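Local coordinates for protein enterotoxin type A (Staphylococcus aureus, PDB 1DYQ) that acts as a superantigen that binds MHC class II, with the help of a zinc ion, and T-cell receptors, activating T cells and causing staphylococcal food poisoning, at residues A[54-59]-A[65-70]; A[45-50]-A[80-85]; A[39-44]-A[113-118]; A[159-164]-A[169-174]. The protein carries 3 engineered substitutions. All blocks are in the same frame, centred on the assembly; numbering follows the deposited sequence.

Interactions 1, 2 and 3 cluster at the OB-fold end of the toxin, their centres 12 to 16 Å apart, whereas interaction 4 lies in the beta-grasp domain, its centre 29 to 34 Å from theirs. Interaction 1 pairs strands 52-55 and 67-71 at one side of the five-stranded sheet. Interaction 2 joins the loop leading into strand 52-55 to the end of helix 75-81, and interaction 3 ties the start of that loop to the end of strand 105-114. Along the chain, interaction 3 encloses interaction 2, which encloses interaction 1; interaction 4 follows. The first three form one continuous patch, through K56-D46 (1 and 2), S44 OG-L54 O (1 and 3) and G83 N-S44 O (2 and 3).

Interaction 1: A[54-59]-A[65-70]; sequences LFKGFF and YNDLLV. With SO4 (sulfate ion), chain C.
The side chain of D67, not a backbone carbonyl, accepts the hydrogen of G57 where this hairpin leaves its regular ladder: G57 N donates to D67 OD1 at 2.8 Å, almost straight (174°) but from above the carboxylate plane. G57 sits in the type II turn F55-F58, with the positive phi such a turn requires at its third position. At the entrance of the turn, F55 and L68 form an antiparallel hydrogen-bonded pair, with F55 N to L68 O at 2.8 Å and L68 N to F55 O at 3.1 Å. Beyond it, F59 N reaches N66 O at 3.1 Å, tilted well out of the carbonyl plane.

Side chains pack on both sides of this ladder. L68 extends its CG anti to the backbone N, which carries CD2 over the middle of the F58 ring, 3.8 Å from the centroid and 6° off the normal, a CH-pi contact. The neighbouring F59 ring has the O of D67 at its edge, while its CD2 lies 3.5 Å from Y65 CB; the F59 and Y65 rings meet obliquely, their planes at 48°. At the far end Y65 OH donates to O2 of a sulfate, probably from the crystallisation liquor, at 2.6 Å. L54 and L69 meet on the opposite face from F55 and L68.

This hairpin lies at one side of the OB-fold sheet, where strand 105-114 flanks strand 67-71. F58 and L68 turn inward onto L88 of strand 86-91 and A37 of strand 36-39, and L69 packs on strand 105-114.

Interaction 2: A[45-50]-A[80-85]; sequences HDQFRQ and KYKGKK. Engineered in segment 45-50: R49 (natural residue Leu).
With CG anti to the backbone N (chi1 -173°) and chi2 extended, K82 lays its CG and CD along H45 and Q47; a bend at chi3 (73°) then swings CE and NZ round to a bridging water. The backbone of H45 puts its CB against the lysine, 3.7 Å from K82 CG and 3.8 Å from G83 N, while chi1 (47°) swings the imidazole between the backbone N and the carbonyl carbon. The ring leads away from the lysine but passes G83 CA obliquely, and its ND1 is hydrogen-bonded to E43. Farther along, Q47 crosses the lysine at about a right angle, its amide carbon CD resting 3.6 Å from K82 CD.

The water spans the polar ends, donating to Q47 OE1 at 2.6 Å and accepting from K82 NZ at 2.7 Å. The other end of the amide, NE2, is spoken for by T52 O, and this second bond helps fix which way OE1 faces. G83 takes the positive-phi position of the type II turn Y81-K84, closed by K84 N to Y81 O.

Packing and a single water bridge thus hold this contact, with no direct hydrogen bond and, at NZ, a weak, long ion pair to D79, so the polar link is probably a soft one.

Interaction 3: A[39-44]-A[113-118]; sequences TENKES and TLHDNN
A G1 beta bulge, with N41 and K42 both facing V86, marks the corner where the chain leaves strand 36-39, and there N41 lies over the imidazole of H115. The side chain of N41 spans one ring face: its CB is 4.1 Å from the ring centroid, 18° off the normal, in a CH-pi contact, while ND2 lies toward the rim, 3.6 Å from H115 CD2. Amide and imidazole planes are 35° apart, so the two groups are not stacked flat. H115 holds CG anti to its backbone N (chi1 173°), which swings the imidazole toward N41.

D87 organises the polar side. Its OD1 is hydrogen-bonded both to H115 ND1 and to the backbone N of N41, which fixes the rotation of the ring and holds it beside the bulge. E40 adds its CB, 4.4 Å from H115 ND1. At the outer rim a water accepts from N41 ND2 at 2.9 Å and donates to D116 OD1 at 3.1 Å, joining the amide to the residue that follows the histidine.

H115 also opens the type II turn H115-N118 that leads out of strand 105-114. The contact thus joins two strand ends of the OB-fold sheet around D87 of strand 86-91, where a G1 bulge, with N41 at positive phi as its first residue, turns the chain.

Interaction 4: A[159-164]-A[169-174]; sequences QARRYL and NLYNSD
The hydroxyl oxygen of Y171 is gripped by two groups: R161 NH1 donates to Y171 OH at 3.0 Å, and the same hydroxyl is hydrogen-bonded to L199 O. The bond from arginine is bent (146°), and the hydroxyl lies 17° out of the guanidinium plane, near the edge of the group. The guanidinium and phenol planes are 39° apart, the two side chains crossing obliquely. R161 gets there by extending from CG to NE after a first torsion that sets CG beside the backbone N. Its NH2 forms a salt bridge with D157, one turn earlier in the helix, which holds the guanidinium in place and probably offsets its charge. R161 is thus held by D157 and Y171, and Y171 OH by R161 and L199 O.

Nearer the backbone, L164 and L170 lie side by side and point the same way, L164 CB being 3.9 Å from L170 CD2. The CD2 methyl also sits 3.4 Å above the plane of the Y171 ring, toward its rim. A weak bond of 3.5 Å runs from L170 N to L164 O.

N169 is the first residue to leave the helical conformation, with positive phi, and the type I turn N169-N172 then folds the chain back. Y171 and R161 also touch Y31 of helix 23-32. The later turns of helix 153-168, the helix of the beta-grasp domain, are thus covered by the loop that follows its C-terminus.

Interaction 1: A[54-59]-A[65-70]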
# COMPACT_ATOMS: atom_id res chain seq x y z
N LEU A 54 18.62 -4.53 1.88
CA LEU A 54 18.61 -5.73 1.13
C LEU A 54 18.49 -6.98 1.98
O LEU A 54 19.30 -7.19 2.88
CB LEU A 54 19.91 -5.81 0.26
CG LEU A 54 20.00 -7.08 -0.57
CD1 LEU A 54 18.92 -7.13 -1.64
CD2 LEU A 54 21.40 -7.16 -1.23
N PHE A 55 17.41 -7.72 1.81
CA PHE A 55 17.18 -8.99 2.49
C PHE A 55 17.61 -10.13 1.59
O PHE A 55 16.90 -10.61 0.71
CB PHE A 55 15.74 -9.15 2.96
CG PHE A 55 15.32 -8.16 4.02
CD1 PHE A 55 14.84 -6.91 3.66
CD2 PHE A 55 15.42 -8.47 5.37
CE1 PHE A 55 14.48 -5.99 4.63
CE2 PHE A 55 15.06 -7.55 6.33
CZ PHE A 55 14.59 -6.32 5.98
N LYS A 56 18.89 -10.53 1.75
CA LYS A 56 19.46 -11.58 0.93
C LYS A 56 18.86 -12.94 1.21
O LYS A 56 18.58 -13.26 2.37
CB LYS A 56 20.99 -11.65 1.20
CG LYS A 56 21.76 -10.55 0.49
CD LYS A 56 23.19 -10.45 1.06
CE LYS A 56 24.10 -9.75 0.05
NZ LYS A 56 25.31 -9.17 0.69
N GLY A 57 18.43 -13.65 0.16
CA GLY A 57 17.80 -14.95 0.36
C GLY A 57 16.48 -14.89 1.07
O GLY A 57 16.03 -15.84 1.71
N PHE A 58 15.77 -13.75 0.94
CA PHE A 58 14.45 -13.63 1.55
C PHE A 58 13.47 -14.64 1.02
O PHE A 58 12.55 -15.09 1.76
CB PHE A 58 13.96 -12.19 1.23
CG PHE A 58 12.60 -11.90 1.82
CD1 PHE A 58 12.51 -11.50 3.14
CD2 PHE A 58 11.46 -12.08 1.08
CE1 PHE A 58 11.27 -11.26 3.72
CE2 PHE A 58 10.21 -11.85 1.66
CZ PHE A 58 10.13 -11.45 2.98
N PHE A 59 13.54 -14.96 -0.27
CA PHE A 59 12.61 -15.88 -0.90
C PHE A 59 13.24 -17.28 -1.03
O PHE A 59 14.32 -17.39 -1.60
CB PHE A 59 12.25 -15.39 -2.30
CG PHE A 59 11.57 -14.05 -2.33
CD1 PHE A 59 10.23 -13.97 -2.00
CD2 PHE A 59 12.23 -12.91 -2.72
CE1 PHE A 59 9.57 -12.74 -1.99
CE2 PHE A 59 11.60 -11.68 -2.71
CZ PHE A 59 10.25 -11.61 -2.37
N TYR A 65 12.52 -14.72 -7.88
CA TYR A 65 13.31 -13.94 -6.97
C TYR A 65 14.02 -14.79 -5.90
O TYR A 65 13.46 -15.71 -5.36
CB TYR A 65 12.47 -12.87 -6.24
CG TYR A 65 11.56 -12.11 -7.20
CD1 TYR A 65 12.08 -11.46 -8.30
CD2 TYR A 65 10.21 -12.00 -6.94
CE1 TYR A 65 11.26 -10.76 -9.18
CE2 TYR A 65 9.38 -11.33 -7.81
CZ TYR A 65 9.91 -10.71 -8.93
OH TYR A 65 9.08 -10.04 -9.81
N ASN A 66 15.18 -14.27 -5.51
CA ASN A 66 15.89 -14.79 -4.36
C ASN A 66 15.98 -13.74 -3.26
O ASN A 66 15.87 -14.08 -2.09
CB ASN A 66 17.33 -15.20 -4.77
CG ASN A 66 17.32 -16.44 -5.64
OD1 ASN A 66 16.58 -17.39 -5.39
ND2 ASN A 66 18.13 -16.42 -6.70
N ASP A 67 16.18 -12.48 -3.64
CA ASP A 67 16.39 -11.40 -2.69
C ASP A 67 15.25 -10.36 -2.75
O ASP A 67 14.63 -10.20 -3.79
CB ASP A 67 17.69 -10.65 -3.05
CG ASP A 67 18.93 -11.52 -2.98
OD1 ASP A 67 18.90 -12.62 -2.40
OD2 ASP A 67 19.98 -11.07 -3.52
N LEU A 68 15.06 -9.70 -1.62
CA LEU A 68 14.09 -8.59 -1.54
C LEU A 68 14.80 -7.30 -1.19
O LEU A 68 15.51 -7.22 -0.16
CB LEU A 68 13.04 -8.91 -0.45
CG LEU A 68 12.05 -7.75 -0.16
CD1 LEU A 68 11.12 -7.56 -1.36
CD2 LEU A 68 11.21 -8.09 1.08
N LEU A 69 14.68 -6.28 -2.02
CA LEU A 69 15.24 -4.99 -1.81
C LEU A 69 14.17 -3.98 -1.37
O LEU A 69 13.24 -3.80 -2.17
CB LEU A 69 15.94 -4.48 -3.08
CG LEU A 69 16.63 -3.14 -2.95
CD1 LEU A 69 17.82 -3.22 -1.97
CD2 LEU A 69 17.09 -2.58 -4.28
N VAL A 70 14.30 -3.42 -0.21
CA VAL A 70 13.32 -2.41 0.26
C VAL A 70 13.87 -1.05 -0.04
O VAL A 70 15.04 -0.72 0.32
CB VAL A 70 13.01 -2.57 1.74
CG1 VAL A 70 11.95 -1.53 2.16
CG2 VAL A 70 12.52 -3.97 2.05
S SO4 C . 9.17 -8.74 -13.06
O1 SO4 C . 8.21 -9.38 -13.96
O2 SO4 C . 9.93 -9.68 -12.19
O3 SO4 C . 8.39 -7.81 -12.07
O4 SO4 C . 10.08 -7.79 -13.80
O HOH W 1 13.24 -18.27 -4.29
O HOH W 2 16.93 -17.92 -2.28

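Interaction 2: A[45-50]-A[80-85]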
# COMPACT_ATOMS: atom_id res chain seq x y z
N HIS A 45 21.16 -5.21 7.59
CA HIS A 45 21.90 -3.99 7.49
C HIS A 45 22.79 -4.03 6.22
O HIS A 45 23.71 -3.28 6.04
CB HIS A 45 22.69 -3.56 8.71
CG HIS A 45 23.50 -4.70 9.27
ND1 HIS A 45 22.98 -5.71 9.97
CD2 HIS A 45 24.85 -4.94 9.11
CE1 HIS A 45 23.92 -6.60 10.28
NE2 HIS A 45 25.02 -6.13 9.73
N ASP A 46 22.37 -4.94 5.33
CA ASP A 46 22.94 -5.02 4.01
C ASP A 46 22.29 -3.92 3.14
O ASP A 46 21.05 -3.81 3.22
CB ASP A 46 22.48 -6.38 3.42
CG ASP A 46 23.47 -6.99 2.50
OD1 ASP A 46 24.26 -7.87 2.93
OD2 ASP A 46 23.53 -6.56 1.32
N GLN A 47 23.07 -3.08 2.55
CA GLN A 47 22.53 -2.06 1.64
C GLN A 47 23.13 -2.27 0.25
O GLN A 47 24.26 -2.74 0.11
CB GLN A 47 22.83 -0.66 2.14
CG GLN A 47 22.27 -0.34 3.50
CD GLN A 47 22.44 1.10 3.91
OE1 GLN A 47 23.53 1.56 4.21
NE2 GLN A 47 21.32 1.83 3.95
N PHE A 48 22.28 -2.10 -0.75
CA PHE A 48 22.77 -2.21 -2.15
C PHE A 48 23.39 -0.88 -2.54
O PHE A 48 24.58 -0.73 -2.85
CB PHE A 48 21.58 -2.59 -3.02
CG PHE A 48 21.84 -2.68 -4.47
CD1 PHE A 48 22.99 -3.28 -4.95
CD2 PHE A 48 20.94 -2.14 -5.40
CE1 PHE A 48 23.26 -3.35 -6.30
CE2 PHE A 48 21.21 -2.21 -6.75
CZ PHE A 48 22.37 -2.81 -7.20
N ARG A 49 22.62 0.17 -2.43
CA ARG A 49 23.01 1.57 -2.70
C ARG A 49 21.86 2.44 -2.20
O ARG A 49 20.83 1.92 -1.72
CB ARG A 49 23.18 1.66 -4.24
CG ARG A 49 21.94 1.43 -5.07
CD ARG A 49 22.17 1.45 -6.56
NE ARG A 49 20.91 1.20 -7.28
CZ ARG A 49 20.79 0.75 -8.50
NH1 ARG A 49 21.83 0.45 -9.25
NH2 ARG A 49 19.55 0.59 -9.00
N GLN A 50 21.93 3.72 -2.46
CA GLN A 50 20.80 4.64 -2.22
C GLN A 50 20.29 4.45 -0.84
O GLN A 50 21.14 4.26 0.09
CB GLN A 50 19.81 4.38 -3.35
CG GLN A 50 20.06 5.11 -4.64
CD GLN A 50 20.38 6.58 -4.57
OE1 GLN A 50 19.96 7.37 -3.75
NE2 GLN A 50 21.20 6.99 -5.54
N LYS A 80 16.16 4.45 10.36
CA LYS A 80 15.24 4.01 11.39
C LYS A 80 15.21 2.49 11.51
O LYS A 80 14.86 1.92 12.54
CB LYS A 80 13.81 4.48 11.11
CG LYS A 80 13.47 5.90 11.44
CD LYS A 80 11.94 6.13 11.35
CE LYS A 80 11.55 6.48 9.93
NZ LYS A 80 10.49 7.53 9.88
N TYR A 81 15.41 1.79 10.37
CA TYR A 81 15.18 0.39 10.26
C TYR A 81 16.42 -0.47 10.02
O TYR A 81 16.36 -1.68 10.25
CB TYR A 81 14.19 0.14 9.07
CG TYR A 81 12.90 0.95 9.30
CD1 TYR A 81 12.02 0.57 10.31
CD2 TYR A 81 12.60 2.01 8.47
CE1 TYR A 81 10.87 1.32 10.54
CE2 TYR A 81 11.43 2.75 8.68
CZ TYR A 81 10.59 2.39 9.71
OH TYR A 81 9.43 3.12 9.93
N LYS A 82 17.46 0.14 9.51
CA LYS A 82 18.68 -0.65 9.18
C LYS A 82 19.25 -1.27 10.45
O LYS A 82 19.45 -0.61 11.45
CB LYS A 82 19.69 0.28 8.53
CG LYS A 82 20.93 -0.42 7.99
CD LYS A 82 21.91 0.65 7.47
CE LYS A 82 22.55 1.38 8.65
NZ LYS A 82 23.23 2.63 8.21
N GLY A 83 19.43 -2.59 10.41
CA GLY A 83 20.04 -3.30 11.51
C GLY A 83 19.11 -3.48 12.71
O GLY A 83 19.59 -3.82 13.80
N LYS A 84 17.81 -3.32 12.51
CA LYS A 84 16.85 -3.48 13.60
C LYS A 84 15.89 -4.63 13.30
O LYS A 84 15.69 -4.96 12.12
CB LYS A 84 15.97 -2.22 13.71
CG LYS A 84 16.71 -0.94 13.99
CD LYS A 84 17.19 -0.89 15.43
CE LYS A 84 17.66 0.50 15.81
NZ LYS A 84 18.92 0.86 15.11
N LYS A 85 15.29 -5.20 14.34
CA LYS A 85 14.26 -6.22 14.11
C LYS A 85 12.98 -5.49 13.60
O LYS A 85 12.62 -4.47 14.17
CB LYS A 85 13.91 -7.04 15.32
CG LYS A 85 15.08 -7.90 15.85
CD LYS A 85 15.31 -9.06 14.89
CE LYS A 85 16.09 -10.19 15.55
NZ LYS A 85 17.41 -10.40 14.89
O HOH W 3 24.26 3.49 5.85

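Interaction 3: A[39-44]-A[113-118]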
# COMPACT_ATOMS: atom_id res chain seq x y z
N THR A 39 5.97 -10.76 6.74
CA THR A 39 6.77 -11.61 7.64
C THR A 39 7.18 -10.81 8.86
O THR A 39 7.21 -9.57 8.83
CB THR A 39 8.02 -12.14 6.92
OG1 THR A 39 8.74 -13.06 7.76
CG2 THR A 39 8.95 -11.00 6.55
N GLU A 40 7.44 -11.48 9.98
CA GLU A 40 7.77 -10.81 11.21
C GLU A 40 9.21 -11.11 11.67
O GLU A 40 9.71 -12.18 11.35
CB GLU A 40 6.82 -11.22 12.34
CG GLU A 40 5.38 -11.46 11.88
CD GLU A 40 4.71 -10.18 11.43
OE1 GLU A 40 4.78 -9.18 12.17
OE2 GLU A 40 4.13 -10.18 10.32
N ASN A 41 9.77 -10.20 12.42
CA ASN A 41 11.02 -10.38 13.13
C ASN A 41 12.19 -10.69 12.22
O ASN A 41 12.92 -11.68 12.41
CB ASN A 41 10.85 -11.49 14.19
CG ASN A 41 11.90 -11.42 15.27
OD1 ASN A 41 12.35 -12.47 15.77
ND2 ASN A 41 12.28 -10.23 15.68
N LYS A 42 12.36 -9.88 11.20
CA LYS A 42 13.48 -10.00 10.27
C LYS A 42 14.46 -8.86 10.55
O LYS A 42 14.14 -7.89 11.21
CB LYS A 42 13.00 -9.91 8.82
CG LYS A 42 11.91 -10.92 8.47
CD LYS A 42 12.52 -12.27 8.12
CE LYS A 42 13.72 -12.11 7.19
NZ LYS A 42 13.93 -13.27 6.29
N GLU A 43 15.66 -8.95 9.97
CA GLU A 43 16.66 -7.91 10.16
C GLU A 43 17.66 -7.96 8.98
O GLU A 43 17.93 -9.03 8.47
CB GLU A 43 17.40 -8.02 11.47
CG GLU A 43 18.48 -7.03 11.76
CD GLU A 43 19.80 -7.27 11.02
OE1 GLU A 43 20.05 -8.44 10.67
OE2 GLU A 43 20.54 -6.29 10.81
N SER A 44 18.10 -6.79 8.61
CA SER A 44 19.19 -6.63 7.67
C SER A 44 19.84 -5.28 7.78
O SER A 44 19.20 -4.27 8.10
CB SER A 44 18.69 -6.85 6.22
OG SER A 44 19.85 -6.65 5.36
N THR A 113 8.14 -1.86 9.55
CA THR A 113 7.87 -1.30 10.88
C THR A 113 8.81 -1.96 11.91
O THR A 113 9.17 -3.11 11.75
CB THR A 113 6.42 -1.59 11.35
OG1 THR A 113 6.06 -2.91 11.07
CG2 THR A 113 5.48 -0.61 10.63
N LEU A 114 9.19 -1.18 12.92
CA LEU A 114 9.99 -1.80 14.01
C LEU A 114 9.18 -2.90 14.65
O LEU A 114 7.98 -2.76 14.87
CB LEU A 114 10.38 -0.74 15.04
CG LEU A 114 11.35 0.33 14.50
CD1 LEU A 114 11.48 1.49 15.46
CD2 LEU A 114 12.69 -0.35 14.21
N HIS A 115 9.84 -4.04 14.94
CA HIS A 115 9.12 -5.18 15.46
C HIS A 115 8.78 -5.00 16.94
O HIS A 115 7.76 -5.40 17.44
CB HIS A 115 9.94 -6.45 15.28
CG HIS A 115 9.39 -7.68 15.91
ND1 HIS A 115 8.44 -8.50 15.40
CD2 HIS A 115 9.74 -8.20 17.15
CE1 HIS A 115 8.20 -9.52 16.25
NE2 HIS A 115 8.98 -9.32 17.32
N ASP A 116 9.84 -4.55 17.66
CA ASP A 116 9.75 -4.55 19.09
C ASP A 116 8.66 -3.68 19.70
O ASP A 116 8.47 -2.53 19.43
CB ASP A 116 11.05 -4.36 19.80
CG ASP A 116 12.08 -5.42 19.63
OD1 ASP A 116 11.83 -6.58 19.27
OD2 ASP A 116 13.27 -5.10 20.01
N ASN A 117 7.99 -4.41 20.64
CA ASN A 117 6.92 -3.72 21.39
C ASN A 117 5.88 -3.20 20.42
O ASN A 117 4.98 -2.48 20.85
CB ASN A 117 7.52 -2.61 22.24
CG ASN A 117 8.53 -3.07 23.26
OD1 ASN A 117 8.25 -3.96 24.07
ND2 ASN A 117 9.71 -2.45 23.26
N ASN A 118 5.77 -3.81 19.22
CA ASN A 118 4.73 -3.26 18.30
C ASN A 118 3.54 -4.14 18.16
O ASN A 118 2.57 -3.77 17.44
CB ASN A 118 5.38 -2.92 16.95
CG ASN A 118 4.52 -1.99 16.11
OD1 ASN A 118 4.13 -0.90 16.55
ND2 ASN A 118 4.28 -2.35 14.85
O HOH W 4 12.96 -9.30 18.29

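Interaction 4: A[159-164]-A[169-174]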
# COMPACT_ATOMS: atom_id res chain seq x y z
N GLN A 159 -5.04 -3.46 1.90
CA GLN A 159 -6.20 -4.23 2.32
C GLN A 159 -7.49 -3.51 1.87
O GLN A 159 -8.37 -4.21 1.34
CB GLN A 159 -6.25 -4.46 3.81
CG GLN A 159 -5.15 -5.36 4.36
CD GLN A 159 -5.28 -5.39 5.90
OE1 GLN A 159 -6.18 -6.05 6.40
NE2 GLN A 159 -4.35 -4.74 6.55
N ALA A 160 -7.51 -2.21 2.01
CA ALA A 160 -8.75 -1.47 1.63
C ALA A 160 -9.02 -1.54 0.16
O ALA A 160 -10.13 -1.90 -0.27
CB ALA A 160 -8.67 -0.03 2.10
N ARG A 161 -7.98 -1.32 -0.68
CA ARG A 161 -8.22 -1.36 -2.12
C ARG A 161 -8.47 -2.73 -2.65
O ARG A 161 -9.21 -2.87 -3.64
CB ARG A 161 -7.06 -0.67 -2.87
CG ARG A 161 -6.84 0.77 -2.42
CD ARG A 161 -6.18 1.58 -3.53
NE ARG A 161 -5.44 2.68 -3.01
CZ ARG A 161 -4.84 3.65 -3.70
NH1 ARG A 161 -4.97 3.72 -5.01
NH2 ARG A 161 -4.10 4.55 -3.06
N ARG A 162 -8.00 -3.81 -2.01
CA ARG A 162 -8.31 -5.16 -2.45
C ARG A 162 -9.84 -5.41 -2.30
O ARG A 162 -10.46 -5.87 -3.23
CB ARG A 162 -7.57 -6.24 -1.67
CG ARG A 162 -7.92 -7.65 -2.11
CD ARG A 162 -7.02 -8.69 -1.40
NE ARG A 162 -5.69 -8.60 -2.00
CZ ARG A 162 -5.35 -9.10 -3.16
NH1 ARG A 162 -6.18 -9.79 -3.90
NH2 ARG A 162 -4.11 -8.86 -3.62
N TYR A 163 -10.36 -4.89 -1.18
CA TYR A 163 -11.83 -4.99 -0.97
C TYR A 163 -12.56 -4.12 -1.97
O TYR A 163 -13.61 -4.58 -2.50
CB TYR A 163 -12.13 -4.55 0.47
CG TYR A 163 -13.64 -4.41 0.72
CD1 TYR A 163 -14.43 -5.52 0.89
CD2 TYR A 163 -14.19 -3.14 0.75
CE1 TYR A 163 -15.80 -5.38 1.11
CE2 TYR A 163 -15.58 -3.00 0.94
CZ TYR A 163 -16.34 -4.11 1.12
OH TYR A 163 -17.70 -3.97 1.35
N LEU A 164 -12.09 -2.93 -2.28
CA LEU A 164 -12.78 -2.08 -3.26
C LEU A 164 -12.82 -2.76 -4.61
O LEU A 164 -13.79 -2.62 -5.35
CB LEU A 164 -12.20 -0.70 -3.35
CG LEU A 164 -12.20 0.13 -2.05
CD1 LEU A 164 -11.57 1.48 -2.25
CD2 LEU A 164 -13.66 0.27 -1.54
N ASN A 169 -15.46 -3.52 -8.06
CA ASN A 169 -14.74 -3.58 -9.35
C ASN A 169 -14.05 -2.28 -9.66
O ASN A 169 -13.98 -1.77 -10.78
CB ASN A 169 -15.72 -3.94 -10.49
CG ASN A 169 -16.42 -5.24 -10.25
OD1 ASN A 169 -15.85 -6.23 -9.82
ND2 ASN A 169 -17.74 -5.26 -10.55
N LEU A 170 -13.35 -1.71 -8.66
CA LEU A 170 -12.78 -0.39 -8.74
C LEU A 170 -11.93 -0.09 -9.95
O LEU A 170 -12.00 0.95 -10.61
CB LEU A 170 -11.96 -0.13 -7.45
CG LEU A 170 -11.33 1.23 -7.32
CD1 LEU A 170 -12.37 2.35 -7.16
CD2 LEU A 170 -10.37 1.26 -6.12
N TYR A 171 -11.02 -1.06 -10.26
CA TYR A 171 -10.09 -0.86 -11.36
C TYR A 171 -10.42 -1.69 -12.57
O TYR A 171 -9.57 -1.90 -13.45
CB TYR A 171 -8.65 -1.01 -10.87
CG TYR A 171 -8.22 -0.00 -9.83
CD1 TYR A 171 -8.34 1.36 -10.03
CD2 TYR A 171 -7.70 -0.45 -8.61
CE1 TYR A 171 -7.95 2.28 -9.06
CE2 TYR A 171 -7.28 0.47 -7.65
CZ TYR A 171 -7.41 1.82 -7.88
OH TYR A 171 -7.01 2.72 -6.93
N ASN A 172 -11.68 -2.14 -12.66
CA ASN A 172 -12.16 -2.77 -13.89
C ASN A 172 -12.49 -1.68 -14.91
O ASN A 172 -12.80 -0.54 -14.56
CB ASN A 172 -13.44 -3.59 -13.66
CG ASN A 172 -13.15 -4.99 -13.21
OD1 ASN A 172 -12.01 -5.28 -12.80
ND2 ASN A 172 -14.14 -5.87 -13.24
N SER A 173 -12.48 -2.06 -16.18
CA SER A 173 -12.95 -1.14 -17.22
C SER A 173 -14.46 -0.91 -17.03
O SER A 173 -15.13 -1.71 -16.41
CB SER A 173 -12.72 -1.77 -18.61
OG SER A 173 -13.46 -2.97 -18.72
N ASP A 174 -14.96 0.15 -17.65
CA ASP A 174 -16.40 0.41 -17.65
C ASP A 174 -17.16 -0.76 -18.26
O ASP A 174 -18.15 -1.22 -17.65
CB ASP A 174 -16.72 1.71 -18.35
CG ASP A 174 -16.21 2.97 -17.73
OD1 ASP A 174 -15.81 3.00 -16.54
OD2 ASP A 174 -16.20 4.03 -18.42